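Local coordinates for dual function macrocyclase-peptidase POPB (Galerina marginata, PDB 5N4B), which cleaves peptide bonds after prolyl residues and macrocyclises toxin precursor peptides in the biosynthesis of the amanitins, at residues 80-86 / 98-104; 90-96 / 411-416; 109-114 / 128-134; 172-176 / 191-195. The protein carries 1 engineered substitution. Numbering follows the deposited sequence.

Contact 1. Residues 80-86 / 98-104; sequences RNYAKFS and WFYNRGL
Lys84 lies across the backbone of residues 101-103, its CB 4.3 Å from Asn101 CB and its chain bent (chi1 m, chi2 t, chi3 and chi4 m) so that Lys84 NZ donates to Gly103 O at 3.0 Å and, within its own segment, to Tyr82 O at 2.9 Å. The segments run antiparallel; residues 84-85 and 98-101 belong to the first two strands of a beta-propeller blade. Lys84 and Asn101 form a hydrogen-bonded pair (Lys84 N to Asn101 O 3.0 Å, Asn101 N to Lys84 O 2.8 Å); Phe85 and Tyr100 form the next, non-hydrogen-bonded pair, with CA atoms 4.4 Å apart. At Ser86 the ladder changes: Ser86 N still donates to Phe99 O (3.0 Å), but Phe99 N is bonded to Ser86 OG (2.9 Å), the serine being in rotamer p. At the end of the second strand, Asn101 OD1 accepts from Gly103 N at 2.9 Å in an Asx turn, and Gly103 (phi 158°, psi -52°) brings its CA to 3.3 Å from Tyr82 O. One water links Arg80 NE to Gly103 O, both at 2.9 Å. The ammonium thus gathers carbonyl oxygens from both segments where regular pairing stops, beside an acidic side chain of the bound peptide.

Contact 2. Residues 90-96 / 411-416; sequences LLDDGHW and RQKQTH
Two type I beta turns, Leu91 to Gly94 and Arg411 to Gln414, face each other without strand pairing; the nearest CA atoms, those of Leu90 and Arg411, are 8.4 Å apart, so side chains bridge the gap. Gly94 N to Leu91 O (3.0 Å) closes the first turn, with Gly94 at positive phi (88°), and Leu91 N to His95 O (3.0 Å) lies just outside it; Gln414 N to Arg411 O, also 3.0 Å, closes the second. Leu90 O receives two side-chain donors, Gln414 NE2 at 2.9 Å and Arg411 NH1 at 3.0 Å. Asp92 (chi1 m) is the centre of a salt-bridge network: Asp92 OD1 meets Arg411 NH1 at 2.8 Å, and Asp92 OD2 meets Lys413 NZ at 2.7 Å, the lysine reaching over from chi1 p with all later torsions t. Arg411 NH2 also bonds Pro153 O. One water joins Leu90 N (2.9 Å), Gln414 OE1 (2.8 Å) and His416 NE2 (3.0 Å); another joins Asp92 OD1 (3.1 Å) to Gln414 NE2 (2.9 Å). The buried Trp96 places CH2 over a face of the His416 ring, 3.4 Å from His416 CE1, with the planes oblique at 41°. The turns connect strand 84-90 to 96-101 and strand 405-409 to 416-423, so the contact joins the first and last blades of the seven-bladed beta-propeller characteristic of prolyl oligopeptidases.

Contact 3. Residues 109-114 / 128-134; sequences VLYRSK and VGDVFFD
Leu110 (chi1 t, chi2 p) faces two successive residues of the opposite strand: Leu110 CD2 lies 3.8 Å from Phe132 CD2, at the edge of that ring, and Leu110 CB is 4.1 Å from Phe133 CB. Phe132 and Phe133 are both t at chi1. Leu110 O accepts from Phe132 N (2.8 Å) and Phe133 N (3.0 Å), and Leu110 N donates to Phe133 O (2.9 Å). This is a classic beta bulge in the antiparallel pairing of 109-113 with 129-133, the last two strands of a four-stranded propeller blade; the axes of 109-113 and 129-131 cross at 138°. Regular pairing resumes at Tyr111 and Val131, a non-hydrogen-bonded pair; next come Arg112 and Asp130, hydrogen-bonded (Arg112 N to Asp130 O 2.8 Å, Asp130 N to Arg112 O 2.9 Å). Tyr111 (chi1 -89°) lays a ring face over Val131 N, with Tyr111 CZ 3.9 Å from Val131 CG2, and its hydroxyl bonds Asp126. Lys114 (chi1 m, chi2 and chi3 t, chi4 m) forms a salt bridge from Lys114 NZ to Asp130 OD1 (2.7 Å), while Lys114 N reaches Val128 O (3.0 Å).

Contact 4. Residues 172-176 / 191-195; sequences IYVRS and DGRLS
Arg175 and Arg193 each bury 76 Å² here and have the closest CA atoms, 4.3 Å apart. Arg175 (chi1 p, chi2 t, chi3 m) turns its guanidinium onto the loop: Arg175 NH1 makes a salt bridge with Asp191 OD1 at 2.7 Å, Arg175 NH2 donates to Asp191 O at 2.8 Å, and Arg193 CA lies over a face of the group. Asp191 OD1 also accepts from Arg193 N (2.9 Å), an Asx turn through Gly192, whose phi of 106° suits glycine. Arg193 is p, then extended; the edge of the Tyr173 ring meets the face of its guanidinium, Tyr173 CD1 lying 3.6 Å from Arg193 NH1, which returns to Leu194 O at 3.0 Å. Val174, with 53 Å² covered, receives Leu194 N on Val174 O (3.0 Å), and Val174 CG1 packs on Leu194 CD1 at 4.1 Å. A water links Ser176 N (2.8 Å) with Gly192 O (2.6 Å). Arg175 NH1 bonds Tyr160 OH as well. The loop after helix 183-188 is thereby fastened to strand 170-176, just before it enters outer strand 198-201 of a four-stranded beta-propeller blade.

Contacts 1 and 3 are the first and last strand pairings of one four-stranded blade, their centres 13 Å apart, and strands 96-101 and 109-113 unite them through probable hydrogen bonds, Trp98 O to Tyr111 N and Tyr100 N to Val109 O, both 2.8 Å. Contact 2 takes up the hairpin turn of this blade, 23 Å from contact 1 between centres, and meets contact 3 where Trp96 O lies 2.8 Å from Ser113 N. Contact 4 belongs to the next blade; Phe133 CD1 packs 3.9 Å from Arg175 CD, joining it to contact 3. All four lie away from the charge-relay positions, Asp662, His699 and the engineered Ala578, yet contacts 1, 2 and 3 each touch the bound peptide.

Contact 1. Residues 80-86 / 98-104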
# COMPACT_ATOMS: atom_id res chain seq x y z
N ARG A 80 -13.97 10.47 11.62
CA ARG A 80 -12.95 9.48 11.98
C ARG A 80 -13.10 8.99 13.42
O ARG A 80 -12.48 8.01 13.79
CB ARG A 80 -11.55 10.08 11.79
CG ARG A 80 -11.18 10.34 10.35
CD ARG A 80 -10.48 9.22 9.70
NE ARG A 80 -9.24 8.87 10.39
CZ ARG A 80 -8.06 8.69 9.80
NH1 ARG A 80 -7.02 8.37 10.55
NH2 ARG A 80 -7.95 8.79 8.48
N ASN A 81 -13.93 9.65 14.22
CA ASN A 81 -13.96 9.40 15.67
C ASN A 81 -14.95 8.29 16.00
O ASN A 81 -16.03 8.51 16.56
CB ASN A 81 -14.30 10.69 16.39
CG ASN A 81 -14.03 10.60 17.87
OD1 ASN A 81 -13.35 9.70 18.33
ND2 ASN A 81 -14.54 11.56 18.61
N TYR A 82 -14.52 7.06 15.66
CA TYR A 82 -15.29 5.86 16.00
C TYR A 82 -14.30 4.73 16.27
O TYR A 82 -13.21 4.70 15.69
CB TYR A 82 -16.29 5.43 14.90
CG TYR A 82 -15.68 5.15 13.56
CD1 TYR A 82 -15.57 6.15 12.60
CD2 TYR A 82 -15.23 3.88 13.22
CE1 TYR A 82 -15.03 5.91 11.37
CE2 TYR A 82 -14.67 3.65 11.96
CZ TYR A 82 -14.58 4.65 11.05
OH TYR A 82 -14.05 4.35 9.81
N ALA A 83 -14.69 3.82 17.16
CA ALA A 83 -13.84 2.71 17.54
C ALA A 83 -13.57 1.80 16.36
O ALA A 83 -14.43 1.54 15.52
CB ALA A 83 -14.55 1.90 18.62
N LYS A 84 -12.30 1.36 16.25
CA LYS A 84 -11.86 0.48 15.16
C LYS A 84 -11.15 -0.73 15.73
O LYS A 84 -10.55 -0.66 16.80
CB LYS A 84 -10.95 1.21 14.17
CG LYS A 84 -11.76 2.29 13.45
CD LYS A 84 -10.90 3.18 12.64
CE LYS A 84 -10.38 4.36 13.41
NZ LYS A 84 -11.39 5.42 13.52
N PHE A 85 -11.21 -1.84 15.02
CA PHE A 85 -10.69 -3.10 15.53
C PHE A 85 -10.35 -4.02 14.37
O PHE A 85 -10.87 -3.89 13.26
CB PHE A 85 -11.67 -3.81 16.47
CG PHE A 85 -13.08 -3.61 16.10
CD1 PHE A 85 -13.65 -4.30 15.05
CD2 PHE A 85 -13.81 -2.65 16.77
CE1 PHE A 85 -15.01 -4.01 14.68
CE2 PHE A 85 -15.13 -2.38 16.42
CZ PHE A 85 -15.70 -3.07 15.38
N SER A 86 -9.43 -4.94 14.63
CA SER A 86 -9.03 -5.96 13.68
C SER A 86 -9.74 -7.26 13.95
O SER A 86 -10.41 -7.44 14.96
CB SER A 86 -7.51 -6.21 13.78
OG SER A 86 -7.18 -6.94 14.98
N TRP A 98 -6.08 -8.96 19.42
CA TRP A 98 -6.62 -8.15 18.35
C TRP A 98 -6.20 -6.70 18.58
O TRP A 98 -5.94 -6.27 19.71
CB TRP A 98 -8.16 -8.24 18.27
CG TRP A 98 -8.88 -7.64 19.41
CD1 TRP A 98 -9.43 -6.38 19.47
CD2 TRP A 98 -9.13 -8.24 20.70
NE1 TRP A 98 -9.98 -6.16 20.72
CE2 TRP A 98 -9.81 -7.28 21.49
CE3 TRP A 98 -8.83 -9.47 21.26
CZ2 TRP A 98 -10.23 -7.55 22.79
CZ3 TRP A 98 -9.25 -9.72 22.56
CH2 TRP A 98 -9.91 -8.77 23.30
N PHE A 99 -6.19 -5.92 17.50
CA PHE A 99 -5.91 -4.48 17.60
C PHE A 99 -7.20 -3.71 17.79
O PHE A 99 -8.25 -4.03 17.24
CB PHE A 99 -5.19 -3.96 16.34
CG PHE A 99 -3.77 -4.39 16.27
CD1 PHE A 99 -2.79 -3.69 16.94
CD2 PHE A 99 -3.43 -5.50 15.52
CE1 PHE A 99 -1.47 -4.09 16.87
CE2 PHE A 99 -2.10 -5.88 15.43
CZ PHE A 99 -1.13 -5.17 16.12
N TYR A 100 -7.10 -2.66 18.60
CA TYR A 100 -8.21 -1.80 18.98
C TYR A 100 -7.75 -0.36 19.02
O TYR A 100 -6.71 -0.07 19.62
CB TYR A 100 -8.80 -2.19 20.37
CG TYR A 100 -9.88 -1.27 20.90
CD1 TYR A 100 -11.08 -1.11 20.22
CD2 TYR A 100 -9.69 -0.54 22.02
CE1 TYR A 100 -12.05 -0.26 20.68
CE2 TYR A 100 -10.68 0.31 22.51
CZ TYR A 100 -11.83 0.43 21.80
OH TYR A 100 -12.79 1.30 22.32
N ASN A 101 -8.49 0.54 18.36
CA ASN A 101 -8.26 1.98 18.38
C ASN A 101 -9.52 2.62 18.96
O ASN A 101 -10.62 2.39 18.46
CB ASN A 101 -8.00 2.47 16.96
CG ASN A 101 -7.41 3.85 16.92
OD1 ASN A 101 -7.95 4.78 17.52
ND2 ASN A 101 -6.28 4.00 16.23
N ARG A 102 -9.35 3.43 20.00
CA ARG A 102 -10.47 4.12 20.61
C ARG A 102 -11.17 5.06 19.65
O ARG A 102 -12.35 5.39 19.88
CB ARG A 102 -10.02 4.88 21.86
CG ARG A 102 -9.57 3.97 22.98
CD ARG A 102 -8.71 4.69 24.06
NE ARG A 102 -9.42 5.76 24.75
CZ ARG A 102 -10.13 5.58 25.86
NH1 ARG A 102 -10.24 4.40 26.45
NH2 ARG A 102 -10.71 6.63 26.43
N GLY A 103 -10.48 5.53 18.61
CA GLY A 103 -11.08 6.33 17.55
C GLY A 103 -10.07 7.17 16.79
O GLY A 103 -10.02 7.12 15.56
N LEU A 104 -9.27 7.94 17.54
CA LEU A 104 -8.34 8.91 16.97
C LEU A 104 -6.91 8.65 17.41
O LEU A 104 -6.07 9.55 17.29
CB LEU A 104 -8.77 10.33 17.30
CG LEU A 104 -10.14 10.74 16.74
CD1 LEU A 104 -10.60 12.06 17.32
CD2 LEU A 104 -10.14 10.76 15.23
O HOH W 1 -8.87 7.94 13.07
O HOH W 2 -14.32 7.12 19.17

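Contact 2. Residues 90-96 / 411-416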
# COMPACT_ATOMS: atom_id res chain seq x y z
N LEU A 90 -6.17 -16.38 17.47
CA LEU A 90 -6.06 -17.30 18.60
C LEU A 90 -4.64 -17.84 18.62
O LEU A 90 -4.20 -18.47 17.65
CB LEU A 90 -7.04 -18.47 18.40
CG LEU A 90 -6.91 -19.61 19.42
CD1 LEU A 90 -7.12 -19.16 20.83
CD2 LEU A 90 -7.89 -20.76 19.04
N LEU A 91 -3.90 -17.53 19.69
CA LEU A 91 -2.56 -18.06 19.89
C LEU A 91 -2.63 -19.40 20.59
O LEU A 91 -3.64 -19.76 21.23
CB LEU A 91 -1.67 -17.06 20.65
CG LEU A 91 -1.56 -15.69 20.00
CD1 LEU A 91 -0.48 -14.88 20.76
CD2 LEU A 91 -1.21 -15.81 18.53
N ASP A 92 -1.48 -20.08 20.60
CA ASP A 92 -1.37 -21.38 21.26
C ASP A 92 -1.44 -21.30 22.77
O ASP A 92 -1.47 -22.36 23.41
CB ASP A 92 -0.12 -22.11 20.79
CG ASP A 92 -0.25 -22.69 19.41
OD1 ASP A 92 -1.11 -22.28 18.58
OD2 ASP A 92 0.52 -23.65 19.16
N ASP A 93 -1.43 -20.11 23.38
CA ASP A 93 -1.76 -19.98 24.80
C ASP A 93 -3.25 -20.06 25.13
O ASP A 93 -3.60 -19.99 26.31
CB ASP A 93 -1.13 -18.71 25.40
CG ASP A 93 -1.67 -17.40 24.77
OD1 ASP A 93 -2.57 -17.45 23.90
OD2 ASP A 93 -1.17 -16.35 25.21
N GLY A 94 -4.11 -20.19 24.12
CA GLY A 94 -5.54 -20.25 24.28
C GLY A 94 -6.20 -18.90 24.28
O GLY A 94 -7.44 -18.85 24.36
N HIS A 95 -5.44 -17.81 24.21
CA HIS A 95 -6.04 -16.48 24.26
C HIS A 95 -6.07 -15.86 22.87
O HIS A 95 -5.32 -16.24 21.98
CB HIS A 95 -5.25 -15.61 25.26
CG HIS A 95 -5.48 -16.01 26.69
ND1 HIS A 95 -6.27 -15.29 27.55
CD2 HIS A 95 -5.10 -17.13 27.37
CE1 HIS A 95 -6.31 -15.90 28.73
NE2 HIS A 95 -5.63 -17.03 28.64
N TRP A 96 -6.96 -14.90 22.74
CA TRP A 96 -7.21 -14.20 21.50
C TRP A 96 -6.66 -12.78 21.58
O TRP A 96 -6.82 -12.09 22.60
CB TRP A 96 -8.73 -14.17 21.27
CG TRP A 96 -9.37 -15.46 21.04
CD1 TRP A 96 -9.77 -16.33 21.98
CD2 TRP A 96 -9.73 -16.02 19.79
NE1 TRP A 96 -10.37 -17.43 21.39
CE2 TRP A 96 -10.35 -17.24 20.04
CE3 TRP A 96 -9.57 -15.61 18.47
CZ2 TRP A 96 -10.83 -18.05 19.01
CZ3 TRP A 96 -10.03 -16.44 17.45
CH2 TRP A 96 -10.67 -17.62 17.74
N ARG A 411 -5.18 -19.49 10.85
CA ARG A 411 -4.07 -20.39 11.09
C ARG A 411 -4.54 -21.76 10.65
O ARG A 411 -5.55 -22.26 11.14
CB ARG A 411 -3.64 -20.37 12.57
CG ARG A 411 -3.22 -18.97 13.03
CD ARG A 411 -2.78 -18.99 14.51
NE ARG A 411 -1.53 -19.71 14.65
CZ ARG A 411 -1.12 -20.26 15.77
NH1 ARG A 411 -1.82 -20.17 16.88
NH2 ARG A 411 0.01 -20.95 15.77
N GLN A 412 -3.77 -22.37 9.75
CA GLN A 412 -4.15 -23.63 9.10
C GLN A 412 -4.61 -24.71 10.07
O GLN A 412 -5.56 -25.45 9.78
CB GLN A 412 -2.97 -24.15 8.27
CG GLN A 412 -3.26 -25.51 7.66
CD GLN A 412 -2.06 -25.99 6.89
OE1 GLN A 412 -1.53 -25.28 6.04
NE2 GLN A 412 -1.63 -27.22 7.18
N LYS A 413 -3.93 -24.88 11.19
CA LYS A 413 -4.26 -25.98 12.08
C LYS A 413 -5.59 -25.81 12.82
O LYS A 413 -6.08 -26.78 13.41
CB LYS A 413 -3.12 -26.24 13.06
CG LYS A 413 -2.98 -25.19 14.16
CD LYS A 413 -1.73 -25.44 14.97
CE LYS A 413 -1.51 -24.36 16.01
NZ LYS A 413 -0.23 -24.67 16.74
N GLN A 414 -6.15 -24.61 12.84
CA GLN A 414 -7.31 -24.32 13.64
C GLN A 414 -8.60 -24.63 12.90
O GLN A 414 -8.62 -24.76 11.67
CB GLN A 414 -7.26 -22.84 14.09
CG GLN A 414 -6.09 -22.58 14.98
CD GLN A 414 -5.94 -21.13 15.41
OE1 GLN A 414 -6.40 -20.21 14.78
NE2 GLN A 414 -5.20 -20.94 16.49
N THR A 415 -9.69 -24.71 13.67
CA THR A 415 -10.98 -25.10 13.14
C THR A 415 -11.87 -23.93 12.74
O THR A 415 -13.07 -24.12 12.60
CB THR A 415 -11.74 -25.95 14.14
OG1 THR A 415 -11.88 -25.20 15.36
CG2 THR A 415 -10.99 -27.29 14.38
N HIS A 416 -11.30 -22.74 12.58
CA HIS A 416 -12.04 -21.55 12.16
C HIS A 416 -11.16 -20.75 11.22
O HIS A 416 -9.95 -20.92 11.14
CB HIS A 416 -12.46 -20.66 13.36
CG HIS A 416 -11.31 -20.03 14.04
ND1 HIS A 416 -10.60 -20.65 15.06
CD2 HIS A 416 -10.67 -18.86 13.79
CE1 HIS A 416 -9.59 -19.87 15.40
NE2 HIS A 416 -9.61 -18.79 14.64
O HOH W 3 -6.93 -17.46 14.87
O HOH W 4 -4.15 -23.00 18.31

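Contact 3. Residues 109-114 / 128-134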
# COMPACT_ATOMS: atom_id res chain seq x y z
N VAL A 109 -3.80 -0.37 19.40
CA VAL A 109 -3.24 -1.08 20.55
C VAL A 109 -3.61 -2.55 20.48
O VAL A 109 -4.76 -2.90 20.21
CB VAL A 109 -3.75 -0.46 21.86
CG1 VAL A 109 -3.23 -1.18 23.06
CG2 VAL A 109 -3.33 1.03 21.87
N LEU A 110 -2.63 -3.41 20.74
CA LEU A 110 -2.84 -4.85 20.71
C LEU A 110 -3.37 -5.31 22.07
O LEU A 110 -2.68 -5.20 23.09
CB LEU A 110 -1.54 -5.56 20.35
CG LEU A 110 -1.53 -7.04 20.03
CD1 LEU A 110 -2.62 -7.39 18.99
CD2 LEU A 110 -0.15 -7.48 19.54
N TYR A 111 -4.55 -5.88 22.06
CA TYR A 111 -5.26 -6.41 23.22
C TYR A 111 -5.19 -7.92 23.27
O TYR A 111 -5.08 -8.58 22.23
CB TYR A 111 -6.75 -6.00 23.14
CG TYR A 111 -7.05 -4.67 23.80
CD1 TYR A 111 -6.49 -3.50 23.36
CD2 TYR A 111 -7.88 -4.58 24.87
CE1 TYR A 111 -6.73 -2.27 23.99
CE2 TYR A 111 -8.14 -3.36 25.49
CZ TYR A 111 -7.54 -2.22 25.04
OH TYR A 111 -7.78 -1.02 25.69
N ARG A 112 -5.27 -8.38 24.46
CA ARG A 112 -5.39 -9.93 24.76
C ARG A 112 -6.60 -10.25 25.62
O ARG A 112 -6.95 -9.58 26.57
CB ARG A 112 -4.22 -10.21 25.72
CG ARG A 112 -4.12 -11.65 26.26
CD ARG A 112 -2.91 -11.88 27.19
NE ARG A 112 -2.86 -13.28 27.69
CZ ARG A 112 -3.51 -13.75 28.77
NH1 ARG A 112 -3.31 -15.01 29.20
NH2 ARG A 112 -4.35 -12.98 29.43
N SER A 113 -7.30 -11.27 25.20
CA SER A 113 -8.51 -11.63 25.91
C SER A 113 -8.21 -11.97 27.36
O SER A 113 -7.21 -12.61 27.68
CB SER A 113 -9.23 -12.80 25.21
OG SER A 113 -8.44 -13.99 25.17
N LYS A 114 -9.12 -11.53 28.23
CA LYS A 114 -9.03 -11.88 29.64
C LYS A 114 -9.17 -13.38 29.84
O LYS A 114 -8.47 -13.96 30.68
CB LYS A 114 -10.15 -11.16 30.40
CG LYS A 114 -10.00 -9.63 30.43
CD LYS A 114 -11.14 -8.98 31.18
CE LYS A 114 -11.12 -7.48 31.11
NZ LYS A 114 -10.10 -6.97 32.01
N VAL A 128 -13.56 -7.13 27.69
CA VAL A 128 -13.22 -8.51 27.36
C VAL A 128 -11.72 -8.72 27.17
O VAL A 128 -11.28 -9.88 27.02
CB VAL A 128 -13.98 -9.02 26.12
CG1 VAL A 128 -15.52 -8.96 26.29
CG2 VAL A 128 -13.55 -8.27 24.87
N GLY A 129 -10.93 -7.65 27.18
CA GLY A 129 -9.50 -7.74 26.95
C GLY A 129 -8.73 -6.74 27.77
O GLY A 129 -9.31 -5.83 28.38
N ASP A 130 -7.44 -7.01 27.90
CA ASP A 130 -6.50 -6.10 28.54
C ASP A 130 -5.43 -5.74 27.51
O ASP A 130 -5.18 -6.47 26.54
CB ASP A 130 -5.75 -6.75 29.73
CG ASP A 130 -6.65 -7.46 30.76
OD1 ASP A 130 -7.54 -6.79 31.26
OD2 ASP A 130 -6.44 -8.68 31.03
N VAL A 131 -4.75 -4.62 27.70
CA VAL A 131 -3.64 -4.24 26.82
C VAL A 131 -2.55 -5.28 26.93
O VAL A 131 -2.11 -5.63 28.03
CB VAL A 131 -3.12 -2.84 27.18
CG1 VAL A 131 -1.84 -2.51 26.43
CG2 VAL A 131 -4.19 -1.78 26.98
N PHE A 132 -2.05 -5.73 25.78
CA PHE A 132 -0.81 -6.49 25.68
C PHE A 132 0.33 -5.63 25.16
O PHE A 132 1.43 -5.63 25.74
CB PHE A 132 -0.96 -7.79 24.83
CG PHE A 132 0.34 -8.36 24.44
CD1 PHE A 132 1.24 -8.74 25.41
CD2 PHE A 132 0.75 -8.43 23.12
CE1 PHE A 132 2.48 -9.15 25.07
CE2 PHE A 132 1.97 -8.85 22.79
CZ PHE A 132 2.86 -9.24 23.73
N PHE A 133 0.11 -4.88 24.09
CA PHE A 133 1.22 -4.14 23.48
C PHE A 133 0.68 -2.84 22.93
O PHE A 133 -0.10 -2.84 21.95
CB PHE A 133 1.92 -4.96 22.38
CG PHE A 133 3.12 -4.30 21.81
CD1 PHE A 133 4.34 -4.41 22.45
CD2 PHE A 133 3.06 -3.54 20.67
CE1 PHE A 133 5.49 -3.82 21.96
CE2 PHE A 133 4.26 -2.93 20.18
CZ PHE A 133 5.43 -3.07 20.88
N ASP A 134 1.07 -1.73 23.55
CA ASP A 134 0.65 -0.39 23.15
C ASP A 134 1.81 0.30 22.44
O ASP A 134 2.74 0.79 23.10
CB ASP A 134 0.21 0.42 24.37
CG ASP A 134 -0.30 1.80 24.01
OD1 ASP A 134 -0.13 2.18 22.84
OD2 ASP A 134 -0.86 2.48 24.89
O HOH W 5 -5.47 -10.03 29.00
O HOH W 6 -9.55 -4.41 30.45

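Contact 4. Residues 172-176 / 191-195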
# COMPACT_ATOMS: atom_id res chain seq x y z
N ILE A 172 14.07 -4.98 15.05
CA ILE A 172 13.15 -5.99 15.58
C ILE A 172 13.56 -6.29 17.00
O ILE A 172 14.74 -6.58 17.29
CB ILE A 172 13.13 -7.27 14.74
CG1 ILE A 172 12.77 -6.97 13.28
CG2 ILE A 172 12.12 -8.23 15.36
CD1 ILE A 172 12.99 -8.20 12.37
N TYR A 173 12.58 -6.23 17.89
CA TYR A 173 12.67 -6.59 19.29
C TYR A 173 11.78 -7.79 19.55
O TYR A 173 10.91 -8.14 18.74
CB TYR A 173 12.27 -5.41 20.22
CG TYR A 173 13.16 -4.22 20.03
CD1 TYR A 173 14.38 -4.15 20.67
CD2 TYR A 173 12.81 -3.20 19.17
CE1 TYR A 173 15.19 -3.07 20.49
CE2 TYR A 173 13.63 -2.11 18.97
CZ TYR A 173 14.83 -2.06 19.65
OH TYR A 173 15.68 -0.98 19.42
N VAL A 174 12.03 -8.47 20.68
CA VAL A 174 11.28 -9.66 21.05
C VAL A 174 10.92 -9.56 22.52
O VAL A 174 11.78 -9.24 23.37
CB VAL A 174 12.07 -10.95 20.80
CG1 VAL A 174 11.21 -12.21 21.13
CG2 VAL A 174 12.63 -10.99 19.39
N ARG A 175 9.69 -9.89 22.82
CA ARG A 175 9.24 -9.95 24.21
C ARG A 175 8.34 -11.15 24.44
O ARG A 175 7.67 -11.65 23.54
CB ARG A 175 8.52 -8.67 24.69
CG ARG A 175 7.15 -8.49 24.01
CD ARG A 175 6.59 -7.09 24.16
NE ARG A 175 6.53 -6.67 25.54
CZ ARG A 175 7.33 -5.78 26.12
NH1 ARG A 175 8.26 -5.11 25.46
NH2 ARG A 175 7.20 -5.56 27.41
N SER A 176 8.33 -11.63 25.69
CA SER A 176 7.41 -12.67 26.08
C SER A 176 5.98 -12.18 25.96
O SER A 176 5.66 -11.03 26.29
CB SER A 176 7.67 -13.03 27.56
OG SER A 176 6.63 -13.91 27.99
N ASP A 191 11.18 -2.26 30.75
CA ASP A 191 10.40 -2.55 29.55
C ASP A 191 9.80 -3.96 29.56
O ASP A 191 8.59 -4.14 29.33
CB ASP A 191 11.26 -2.26 28.32
CG ASP A 191 10.61 -2.70 27.01
OD1 ASP A 191 10.11 -3.85 26.92
OD2 ASP A 191 10.57 -1.86 26.09
N GLY A 192 10.61 -4.98 29.85
CA GLY A 192 10.17 -6.36 29.84
C GLY A 192 10.69 -7.13 28.65
O GLY A 192 10.76 -8.37 28.72
N ARG A 193 11.16 -6.46 27.61
CA ARG A 193 11.61 -7.20 26.45
C ARG A 193 12.93 -7.91 26.74
O ARG A 193 13.67 -7.59 27.67
CB ARG A 193 11.81 -6.26 25.27
CG ARG A 193 12.93 -5.23 25.46
CD ARG A 193 13.20 -4.50 24.15
NE ARG A 193 14.20 -3.42 24.25
CZ ARG A 193 15.51 -3.56 24.08
NH1 ARG A 193 16.08 -4.74 23.83
NH2 ARG A 193 16.28 -2.47 24.15
N LEU A 194 13.26 -8.88 25.90
CA LEU A 194 14.59 -9.48 25.88
C LEU A 194 15.63 -8.50 25.35
O LEU A 194 15.30 -7.49 24.74
CB LEU A 194 14.56 -10.68 24.94
CG LEU A 194 13.57 -11.78 25.23
CD1 LEU A 194 13.79 -12.92 24.23
CD2 LEU A 194 13.74 -12.30 26.63
N SER A 195 16.93 -8.78 25.58
CA SER A 195 17.95 -7.85 25.10
C SER A 195 18.17 -7.95 23.59
O SER A 195 18.89 -7.11 23.04
CB SER A 195 19.28 -8.08 25.81
OG SER A 195 19.67 -9.40 25.54
O HOH W 7 14.14 -7.42 22.27
O HOH W 8 10.25 -10.57 27.39